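Phenol hydroxylase component phN (Pseudomonas stutzeri, PDB 3U52) probably hydroxylates phenol and related aromatics at a carboxylate-bridged diiron centre, as the large oxygenase subunit of a bacterial multicomponent monooxygenase. Local coordinates at residues 280-285 against 359-364; 90-95 against 355-360; 203-208 against 289-294. All coordinates share one frame; numbering follows the deposited sequence.

Interaction 1: 280-285 against 359-364; sequences MDYMLP and DWMSEK
M361 lays its thioether over one face of the Y282 ring, a Met-aromatic contact that joins the C-terminal end of helix 254-283 to helix 355-364 in this largely helical subunit. The sulfur is nearly above the ring: SD of M361 is 4.4 Å from the ring centroid of Y282 and 25° off its normal. The two side chains cross at about a right angle, and the methionine chain, bent at both of its outer torsions, turns its methyl toward the phenol end. CE of M361 therefore lies 3.4 Å from OH of Y282 and 3.5 Å from its CE2. Although the tyrosine sets out away from the opposite helix, the length of the ring returns it to the contact, where its hydroxyl is hydrogen-bonded to Y377 and H333.

The second pair, D281 and W360, meets differently. W360 holds CG anti to its backbone N (chi1 178°), which sends the six-membered ring toward helix 254-283. There OD2 of D281 approaches the rim in the plane of the indole, 3.8 Å from CH2 of W360, with carboxylate and ring planes 79° apart. The backbone O of D281 comes in obliquely, 3.8 Å from CZ3 of the same ring. No hydrogen bond spans the two segments, and the buried carboxylate is satisfied by others: OD1 by S332 OG and OD2 by the backbone N of W291. Since W291 begins helix 291-310, that helix end would be expected to stabilise a negative charge on D281. W360 is also packed from within its own helix, because K364 folds back until its CG sits 3.6 Å above the indole plane, displaced toward the rim.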
loop_
_atom_site.group_PDB
_atom_site.type_symbol
_atom_site.label_atom_id
_atom_site.label_comp_id
_atom_site.label_asym_id
_atom_site.label_seq_id
_atom_site.Cartn_x
_atom_site.Cartn_y
_atom_site.Cartn_z
ATOM N N MET A 280 14.543 -21.143 -13.781
ATOM C CA MET A 280 15.540 -20.500 -12.921
ATOM C C MET A 280 16.962 -20.529 -13.532
ATOM O O MET A 280 17.724 -19.578 -13.325
ATOM C CB MET A 280 15.536 -21.057 -11.489
ATOM C CG MET A 280 16.123 -22.450 -11.327
ATOM S SD MET A 280 15.780 -23.127 -9.679
ATOM C CE MET A 280 16.937 -22.258 -8.653
ATOM N N ASP A 281 17.316 -21.581 -14.274
ATOM C CA ASP A 281 18.664 -21.637 -14.852
ATOM C C ASP A 281 18.785 -20.751 -16.084
ATOM O O ASP A 281 19.864 -20.153 -16.298
ATOM C CB ASP A 281 19.074 -23.065 -15.225
ATOM C CG ASP A 281 19.529 -23.879 -14.021
ATOM O OD1 ASP A 281 19.928 -25.029 -14.199
ATOM O OD2 ASP A 281 19.536 -23.366 -12.885
ATOM N N TYR A 282 17.700 -20.652 -16.886
ATOM C CA TYR A 282 17.756 -19.975 -18.212
ATOM C C TYR A 282 16.921 -18.699 -18.388
ATOM O O TYR A 282 17.349 -17.766 -19.093
ATOM C CB TYR A 282 17.327 -20.955 -19.323
ATOM C CG TYR A 282 18.372 -22.000 -19.623
ATOM C CD1 TYR A 282 18.448 -23.197 -18.880
ATOM C CD2 TYR A 282 19.302 -21.787 -20.630
ATOM C CE1 TYR A 282 19.438 -24.147 -19.119
ATOM C CE2 TYR A 282 20.306 -22.736 -20.907
ATOM C CZ TYR A 282 20.358 -23.905 -20.165
ATOM O OH TYR A 282 21.355 -24.797 -20.470
ATOM N N MET A 283 15.715 -18.668 -17.815
ATOM C CA MET A 283 14.829 -17.551 -18.085
ATOM C C MET A 283 15.095 -16.302 -17.226
ATOM O O MET A 283 14.623 -15.214 -17.579
ATOM C CB MET A 283 13.363 -17.953 -18.015
ATOM C CG MET A 283 12.937 -19.043 -19.022
ATOM S SD MET A 283 11.160 -19.132 -18.821
ATOM C CE MET A 283 10.586 -19.796 -20.341
ATOM N N LEU A 284 15.830 -16.453 -16.127
ATOM C CA LEU A 284 16.147 -15.298 -15.272
ATOM C C LEU A 284 17.469 -14.629 -15.704
ATOM O O LEU A 284 18.509 -15.287 -15.686
ATOM C CB LEU A 284 16.215 -15.715 -13.791
ATOM C CG LEU A 284 14.999 -16.424 -13.169
ATOM C CD1 LEU A 284 15.331 -16.908 -11.760
ATOM C CD2 LEU A 284 13.757 -15.510 -13.164
ATOM N N PRO A 285 17.416 -13.344 -16.147
ATOM C CA PRO A 285 18.643 -12.606 -16.480
ATOM C C PRO A 285 19.658 -12.565 -15.329
ATOM O O PRO A 285 20.844 -12.894 -15.553
ATOM C CB PRO A 285 18.122 -11.200 -16.849
ATOM C CG PRO A 285 16.754 -11.467 -17.425
ATOM C CD PRO A 285 16.197 -12.565 -16.516
ATOM N N ASP A 359 29.203 -19.309 -18.952
ATOM C CA ASP A 359 30.300 -19.505 -17.983
ATOM C C ASP A 359 29.767 -19.754 -16.566
ATOM O O ASP A 359 30.336 -20.555 -15.830
ATOM C CB ASP A 359 31.301 -18.335 -18.005
ATOM C CG ASP A 359 31.912 -18.097 -19.401
ATOM O OD1 ASP A 359 31.828 -18.985 -20.287
ATOM O OD2 ASP A 359 32.450 -16.983 -19.618
ATOM N N TRP A 360 28.669 -19.086 -16.186
ATOM C CA TRP A 360 27.960 -19.407 -14.905
ATOM C C TRP A 360 27.493 -20.857 -14.915
ATOM O O TRP A 360 27.680 -21.591 -13.963
ATOM C CB TRP A 360 26.767 -18.459 -14.689
ATOM C CG TRP A 360 25.905 -18.717 -13.420
ATOM C CD1 TRP A 360 26.133 -18.239 -12.174
ATOM C CD2 TRP A 360 24.682 -19.473 -13.339
ATOM N NE1 TRP A 360 25.130 -18.653 -11.294
ATOM C CE2 TRP A 360 24.229 -19.412 -11.996
ATOM C CE3 TRP A 360 23.908 -20.173 -14.280
ATOM C CZ2 TRP A 360 23.059 -20.042 -11.571
ATOM C CZ3 TRP A 360 22.726 -20.823 -13.840
ATOM C CH2 TRP A 360 22.319 -20.738 -12.509
ATOM N N MET A 361 26.902 -21.294 -16.024
ATOM C CA MET A 361 26.535 -22.734 -16.158
ATOM C C MET A 361 27.668 -23.761 -16.023
ATOM O O MET A 361 27.470 -24.774 -15.366
ATOM C CB MET A 361 25.782 -22.996 -17.462
ATOM C CG MET A 361 24.327 -23.292 -17.250
ATOM S SD MET A 361 23.239 -22.089 -17.964
ATOM C CE MET A 361 23.519 -22.263 -19.702
ATOM N N SER A 362 28.827 -23.495 -16.643
ATOM C CA SER A 362 30.038 -24.324 -16.505
ATOM C C SER A 362 30.465 -24.496 -15.021
ATOM O O SER A 362 30.799 -25.595 -14.577
ATOM C CB SER A 362 31.190 -23.666 -17.278
ATOM O OG SER A 362 30.871 -23.509 -18.638
ATOM N N GLU A 363 30.430 -23.396 -14.276
ATOM C CA GLU A 363 30.685 -23.370 -12.832
ATOM C C GLU A 363 29.626 -24.109 -11.986
ATOM O O GLU A 363 29.964 -24.911 -11.119
ATOM C CB GLU A 363 30.793 -21.902 -12.408
ATOM C CG GLU A 363 31.420 -21.639 -11.077
ATOM C CD GLU A 363 31.328 -20.154 -10.750
ATOM O OE1 GLU A 363 32.179 -19.371 -11.271
ATOM O OE2 GLU A 363 30.378 -19.771 -10.005
ATOM N N LYS A 364 28.350 -23.865 -12.244
ATOM C CA LYS A 364 27.296 -24.580 -11.499
ATOM C C LYS A 364 27.154 -26.058 -11.882
ATOM O O LYS A 364 26.703 -26.862 -11.066
ATOM C CB LYS A 364 25.958 -23.835 -11.606
ATOM C CG LYS A 364 25.949 -22.375 -11.011
ATOM C CD LYS A 364 26.371 -22.340 -9.555
ATOM C CE LYS A 364 26.445 -20.932 -8.999
ATOM N NZ LYS A 364 26.988 -21.020 -7.614
#

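Interaction 2: 90-95 against 355-360; sequences DARYVN and KEEMDW
R92 and E357 reach each other from opposite directions and join the lead-in to helix 94-103 to helix 355-364, although their CA atoms, the closest pair across the two segments, are 13.1 Å apart. The ionic part is a single-pronged salt bridge: NH1 of R92 donates to OE1 of E357 at 2.7 Å, with an N-H...O angle of 151°. E357 extends beyond CG to meet an arginine chain bent at chi3. Its OE1 lies at the guanidinium edge, in that plane, and is met on its syn side but 34° out of the carboxylate plane; the two planes are 70° apart, so the groups are not paired side by side. OE2 of E357 has its own salt bridge to K287, and these two basic partners probably favour the ionised form of this buried acid. The network continues to D90, whose OD1 is 3.4 Å from NE of R92, a weak bond.

Hydrogen bonding shapes the backbone that presents R92. OD1 of D90 also accepts from N of R92 at 2.9 Å, forming an Asx turn on the way into helix 94-103. R92 O then accepts from ND2 and N of N95, on the same face of its carbonyl plane.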
loop_
_atom_site.group_PDB
_atom_site.type_symbol
_atom_site.label_atom_id
_atom_site.label_comp_id
_atom_site.label_asym_id
_atom_site.label_seq_id
_atom_site.Cartn_x
_atom_site.Cartn_y
_atom_site.Cartn_z
ATOM N N ASP A 90 15.567 -7.196 -17.699
ATOM C CA ASP A 90 15.519 -7.377 -19.179
ATOM C C ASP A 90 14.199 -8.025 -19.526
ATOM O O ASP A 90 13.663 -8.805 -18.730
ATOM C CB ASP A 90 16.640 -8.327 -19.644
ATOM C CG ASP A 90 16.710 -8.440 -21.174
ATOM O OD1 ASP A 90 16.222 -9.427 -21.735
ATOM O OD2 ASP A 90 17.178 -7.478 -21.813
ATOM N N ALA A 91 13.664 -7.727 -20.709
ATOM C CA ALA A 91 12.377 -8.266 -21.121
ATOM C C ALA A 91 12.394 -9.812 -21.242
ATOM O O ALA A 91 11.316 -10.417 -21.189
ATOM C CB ALA A 91 11.913 -7.649 -22.399
ATOM N N ARG A 92 13.582 -10.438 -21.364
ATOM C CA ARG A 92 13.668 -11.913 -21.371
ATOM C C ARG A 92 12.984 -12.450 -20.118
ATOM O O ARG A 92 12.396 -13.537 -20.129
ATOM C CB ARG A 92 15.116 -12.451 -21.405
ATOM C CG ARG A 92 15.831 -12.250 -22.762
ATOM C CD ARG A 92 17.290 -12.800 -22.754
ATOM N NE ARG A 92 18.057 -12.244 -21.631
ATOM C CZ ARG A 92 19.251 -12.675 -21.193
ATOM N NH1 ARG A 92 19.853 -13.724 -21.768
ATOM N NH2 ARG A 92 19.849 -12.069 -20.150
ATOM N N TYR A 93 13.089 -11.693 -19.020
ATOM C CA TYR A 93 12.548 -12.118 -17.715
ATOM C C TYR A 93 11.053 -12.367 -17.798
ATOM O O TYR A 93 10.541 -13.228 -17.083
ATOM C CB TYR A 93 12.843 -11.050 -16.620
ATOM C CG TYR A 93 12.027 -11.262 -15.338
ATOM C CD1 TYR A 93 12.451 -12.172 -14.335
ATOM C CD2 TYR A 93 10.814 -10.608 -15.143
ATOM C CE1 TYR A 93 11.697 -12.364 -13.175
ATOM C CE2 TYR A 93 10.057 -10.796 -14.001
ATOM C CZ TYR A 93 10.494 -11.647 -13.023
ATOM O OH TYR A 93 9.668 -11.806 -11.923
ATOM N N VAL A 94 10.329 -11.620 -18.636
ATOM C CA VAL A 94 8.873 -11.719 -18.655
ATOM C C VAL A 94 8.422 -13.148 -19.121
ATOM O O VAL A 94 7.328 -13.600 -18.765
ATOM C CB VAL A 94 8.247 -10.614 -19.475
ATOM C CG1 VAL A 94 6.692 -10.683 -19.474
ATOM C CG2 VAL A 94 8.745 -9.249 -18.953
ATOM N N ASN A 95 9.293 -13.852 -19.833
ATOM C CA ASN A 95 9.018 -15.243 -20.194
ATOM C C ASN A 95 8.772 -16.196 -19.027
ATOM O O ASN A 95 7.991 -17.126 -19.171
ATOM C CB ASN A 95 10.073 -15.731 -21.170
ATOM C CG ASN A 95 10.016 -14.920 -22.476
ATOM O OD1 ASN A 95 9.101 -15.084 -23.264
ATOM N ND2 ASN A 95 10.944 -13.996 -22.649
ATOM N N LYS A 355 27.197 -15.367 -23.379
ATOM C CA LYS A 355 28.428 -16.089 -23.031
ATOM C C LYS A 355 28.683 -16.073 -21.487
ATOM O O LYS A 355 29.150 -17.057 -20.910
ATOM C CB LYS A 355 29.626 -15.592 -23.871
ATOM C CG LYS A 355 30.417 -14.436 -23.236
ATOM C CD LYS A 355 31.628 -14.936 -22.376
ATOM C CE LYS A 355 31.859 -14.116 -21.059
ATOM N NZ LYS A 355 32.155 -12.645 -21.223
ATOM N N GLU A 356 28.305 -14.990 -20.826
ATOM C CA GLU A 356 28.410 -14.910 -19.361
ATOM C C GLU A 356 27.500 -15.911 -18.598
ATOM O O GLU A 356 27.902 -16.464 -17.597
ATOM C CB GLU A 356 28.169 -13.471 -18.885
ATOM C CG GLU A 356 26.917 -12.787 -19.467
ATOM C CD GLU A 356 27.192 -11.881 -20.709
ATOM O OE1 GLU A 356 26.642 -10.741 -20.722
ATOM O OE2 GLU A 356 27.926 -12.290 -21.657
ATOM N N GLU A 357 26.284 -16.138 -19.095
ATOM C CA GLU A 357 25.380 -17.135 -18.533
ATOM C C GLU A 357 25.964 -18.520 -18.716
ATOM O O GLU A 357 25.953 -19.342 -17.817
ATOM C CB GLU A 357 24.022 -17.031 -19.207
ATOM C CG GLU A 357 23.307 -15.709 -18.957
ATOM C CD GLU A 357 21.920 -15.674 -19.628
ATOM O OE1 GLU A 357 21.819 -15.312 -20.840
ATOM O OE2 GLU A 357 20.933 -16.027 -18.946
ATOM N N MET A 358 26.526 -18.777 -19.881
ATOM C CA MET A 358 27.175 -20.045 -20.110
ATOM C C MET A 358 28.371 -20.324 -19.216
ATOM O O MET A 358 28.551 -21.475 -18.772
ATOM C CB MET A 358 27.526 -20.190 -21.576
ATOM C CG MET A 358 26.306 -20.720 -22.390
ATOM S SD MET A 358 26.505 -20.846 -24.121
ATOM C CE MET A 358 27.731 -22.125 -24.364
ATOM N N ASP A 359 29.203 -19.309 -18.952
ATOM C CA ASP A 359 30.300 -19.505 -17.983
ATOM C C ASP A 359 29.767 -19.754 -16.566
ATOM O O ASP A 359 30.336 -20.555 -15.830
ATOM C CB ASP A 359 31.301 -18.335 -18.005
ATOM C CG ASP A 359 31.912 -18.097 -19.401
ATOM O OD1 ASP A 359 31.828 -18.985 -20.287
ATOM O OD2 ASP A 359 32.450 -16.983 -19.618
ATOM N N TRP A 360 28.669 -19.086 -16.186
ATOM C CA TRP A 360 27.960 -19.407 -14.905
ATOM C C TRP A 360 27.493 -20.857 -14.915
ATOM O O TRP A 360 27.680 -21.591 -13.963
ATOM C CB TRP A 360 26.767 -18.459 -14.689
ATOM C CG TRP A 360 25.905 -18.717 -13.420
ATOM C CD1 TRP A 360 26.133 -18.239 -12.174
ATOM C CD2 TRP A 360 24.682 -19.473 -13.339
ATOM N NE1 TRP A 360 25.130 -18.653 -11.294
ATOM C CE2 TRP A 360 24.229 -19.412 -11.996
ATOM C CE3 TRP A 360 23.908 -20.173 -14.280
ATOM C CZ2 TRP A 360 23.059 -20.042 -11.571
ATOM C CZ3 TRP A 360 22.726 -20.823 -13.840
ATOM C CH2 TRP A 360 22.319 -20.738 -12.509
#

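Interaction 3: 203-208 against 289-294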
loop_
_atom_site.group_PDB
_atom_site.type_symbol
_atom_site.label_atom_id
_atom_site.label_comp_id
_atom_site.label_asym_id
_atom_site.label_seq_id
_atom_site.Cartn_x
_atom_site.Cartn_y
_atom_site.Cartn_z
ATOM N N THR A 203 7.284 -27.731 -2.025
ATOM C CA THR A 203 6.868 -26.310 -2.055
ATOM C C THR A 203 7.963 -25.265 -2.348
ATOM O O THR A 203 7.812 -24.395 -3.208
ATOM C CB THR A 203 6.074 -25.907 -0.767
ATOM O OG1 THR A 203 5.542 -24.608 -0.984
ATOM C CG2 THR A 203 6.955 -25.902 0.504
ATOM N N ASN A 204 9.068 -25.370 -1.646
ATOM C CA ASN A 204 10.189 -24.443 -1.818
ATOM C C ASN A 204 10.824 -24.471 -3.208
ATOM O O ASN A 204 11.409 -23.468 -3.650
ATOM C CB ASN A 204 11.253 -24.728 -0.750
ATOM C CG ASN A 204 10.881 -24.142 0.632
ATOM O OD1 ASN A 204 10.272 -23.068 0.728
ATOM N ND2 ASN A 204 11.253 -24.845 1.685
ATOM N N LEU A 205 10.766 -25.621 -3.868
ATOM C CA LEU A 205 11.282 -25.724 -5.246
ATOM C C LEU A 205 10.478 -24.947 -6.274
ATOM O O LEU A 205 11.000 -24.612 -7.342
ATOM C CB LEU A 205 11.446 -27.183 -5.676
ATOM C CG LEU A 205 12.476 -27.893 -4.796
ATOM C CD1 LEU A 205 12.290 -29.396 -4.664
ATOM C CD2 LEU A 205 13.838 -27.567 -5.315
ATOM N N LEU A 206 9.203 -24.698 -5.968
ATOM C CA LEU A 206 8.330 -23.896 -6.812
ATOM C C LEU A 206 8.409 -22.429 -6.383
ATOM O O LEU A 206 8.699 -21.559 -7.192
ATOM C CB LEU A 206 6.883 -24.411 -6.711
ATOM C CG LEU A 206 5.874 -24.203 -7.886
ATOM C CD1 LEU A 206 6.299 -23.102 -8.869
ATOM C CD2 LEU A 206 5.570 -25.518 -8.660
ATOM N N PHE A 207 8.206 -22.180 -5.096
ATOM C CA PHE A 207 8.087 -20.839 -4.521
ATOM C C PHE A 207 9.379 -20.032 -4.541
ATOM O O PHE A 207 9.390 -18.889 -5.008
ATOM C CB PHE A 207 7.608 -20.971 -3.060
ATOM C CG PHE A 207 7.151 -19.672 -2.419
ATOM C CD1 PHE A 207 8.054 -18.857 -1.732
ATOM C CD2 PHE A 207 5.803 -19.297 -2.469
ATOM C CE1 PHE A 207 7.623 -17.663 -1.146
ATOM C CE2 PHE A 207 5.360 -18.107 -1.888
ATOM C CZ PHE A 207 6.264 -17.290 -1.225
ATOM N N VAL A 208 10.445 -20.587 -3.964
ATOM C CA VAL A 208 11.706 -19.838 -3.855
ATOM C C VAL A 208 12.267 -19.342 -5.232
ATOM O O VAL A 208 12.577 -18.155 -5.377
ATOM C CB VAL A 208 12.774 -20.579 -3.013
ATOM C CG1 VAL A 208 13.969 -19.675 -2.789
ATOM C CG2 VAL A 208 12.193 -21.032 -1.611
ATOM N N MET A 289 20.163 -19.059 -7.875
ATOM C CA MET A 289 20.987 -20.227 -7.585
ATOM C C MET A 289 20.680 -21.180 -8.731
ATOM O O MET A 289 19.776 -20.893 -9.535
ATOM C CB MET A 289 20.641 -20.865 -6.243
ATOM C CG MET A 289 19.275 -21.527 -6.179
ATOM S SD MET A 289 18.743 -21.982 -4.497
ATOM C CE MET A 289 17.326 -20.874 -4.454
ATOM N N SER A 290 21.438 -22.254 -8.852
ATOM C CA SER A 290 21.157 -23.168 -9.948
ATOM C C SER A 290 20.077 -24.139 -9.505
ATOM O O SER A 290 19.836 -24.294 -8.295
ATOM C CB SER A 290 22.413 -23.939 -10.334
ATOM O OG SER A 290 22.859 -24.746 -9.243
ATOM N N TRP A 291 19.454 -24.837 -10.461
ATOM C CA TRP A 291 18.511 -25.904 -10.105
ATOM C C TRP A 291 19.211 -26.949 -9.253
ATOM O O TRP A 291 18.669 -27.466 -8.269
ATOM C CB TRP A 291 17.952 -26.583 -11.357
ATOM C CG TRP A 291 17.215 -27.865 -11.017
ATOM C CD1 TRP A 291 17.639 -29.121 -11.224
ATOM C CD2 TRP A 291 15.916 -27.968 -10.402
ATOM N NE1 TRP A 291 16.692 -30.033 -10.772
ATOM C CE2 TRP A 291 15.621 -29.339 -10.269
ATOM C CE3 TRP A 291 14.984 -27.027 -9.939
ATOM C CZ2 TRP A 291 14.415 -29.800 -9.709
ATOM C CZ3 TRP A 291 13.789 -27.478 -9.394
ATOM C CH2 TRP A 291 13.514 -28.846 -9.289
ATOM N N SER A 292 20.444 -27.272 -9.608
ATOM C CA SER A 292 21.165 -28.299 -8.885
ATOM C C SER A 292 21.325 -27.911 -7.354
ATOM O O SER A 292 21.073 -28.717 -6.430
ATOM C CB SER A 292 22.516 -28.456 -9.584
ATOM O OG SER A 292 23.300 -29.340 -8.826
ATOM N N GLU A 293 21.658 -26.651 -7.089
ATOM C CA GLU A 293 21.762 -26.152 -5.714
ATOM C C GLU A 293 20.410 -26.127 -4.997
ATOM O O GLU A 293 20.357 -26.420 -3.807
ATOM C CB GLU A 293 22.345 -24.721 -5.691
ATOM C CG GLU A 293 23.876 -24.641 -5.905
ATOM C CD GLU A 293 24.378 -23.243 -6.276
ATOM O OE1 GLU A 293 23.581 -22.384 -6.735
ATOM O OE2 GLU A 293 25.601 -22.996 -6.098
ATOM N N ALA A 294 19.347 -25.673 -5.674
ATOM C CA ALA A 294 17.994 -25.704 -5.113
ATOM C C ALA A 294 17.528 -27.128 -4.770
ATOM O O ALA A 294 16.991 -27.373 -3.683
ATOM C CB ALA A 294 16.998 -25.022 -6.092
#
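L205 drives its CD2 methyl into the first turn of helix 291-310, and this is the close-packed part of the contact. With CG of L205 anti to its carbonyl carbon (chi1 -63°), the branch is carried toward that helix. CD2 of L205 lies 3.6 Å from O of A294 and 4.1 Å from CB of A294, while the same methyl stands 4.1 Å from CZ3 of W291, obliquely to the indole. Helix 187-216 is kinked here, and the carbonyl oxygen of L205 is buried without a partner in the model.

The other side is looser. V208 meets M289 through one pair of methyls, CG1 of V208 and CE of M289, 3.9 Å apart, with the two side chains crossing at about a right angle. M289 is partly exposed and also packs, like V208, against another protein chain of the assembly. Immediately after it, S290 and E293 form a capping box: N of E293 donates to OG of S290 at 3.1 Å, and N of S290 to OE1 of E293 at 3.0 Å. The contact thus sets helix 187-216, which carries the iron ligand E199, against the start of helix 291-310, while helix 254-283 flanks both, with L273 packing on L205 and M280 on M289 and A294.

From the N terminus, residues 90-95 open the longest closure: interaction 2 ties the approach to helix 94-103 to helix 355-364 across 259 intervening residues. Interaction 3 falls wholly within that span, joining 203-208 to 289-294. Interaction 1 starts at 280-285, before interaction 3 has closed, and ends at 359-364, so these two cross. Interactions 1 and 2 finish on the same helix, share D359 and W360, and touch where L284 and P285 pack on Y93. Between interactions 1 and 3 a salt bridge runs from K364 to E293. Together they connect helix 187-216, through helices 254-283 and 291-310, to the peripheral helix 355-364, with the lead-in to helix 94-103 fastened to that same helix by interaction 2.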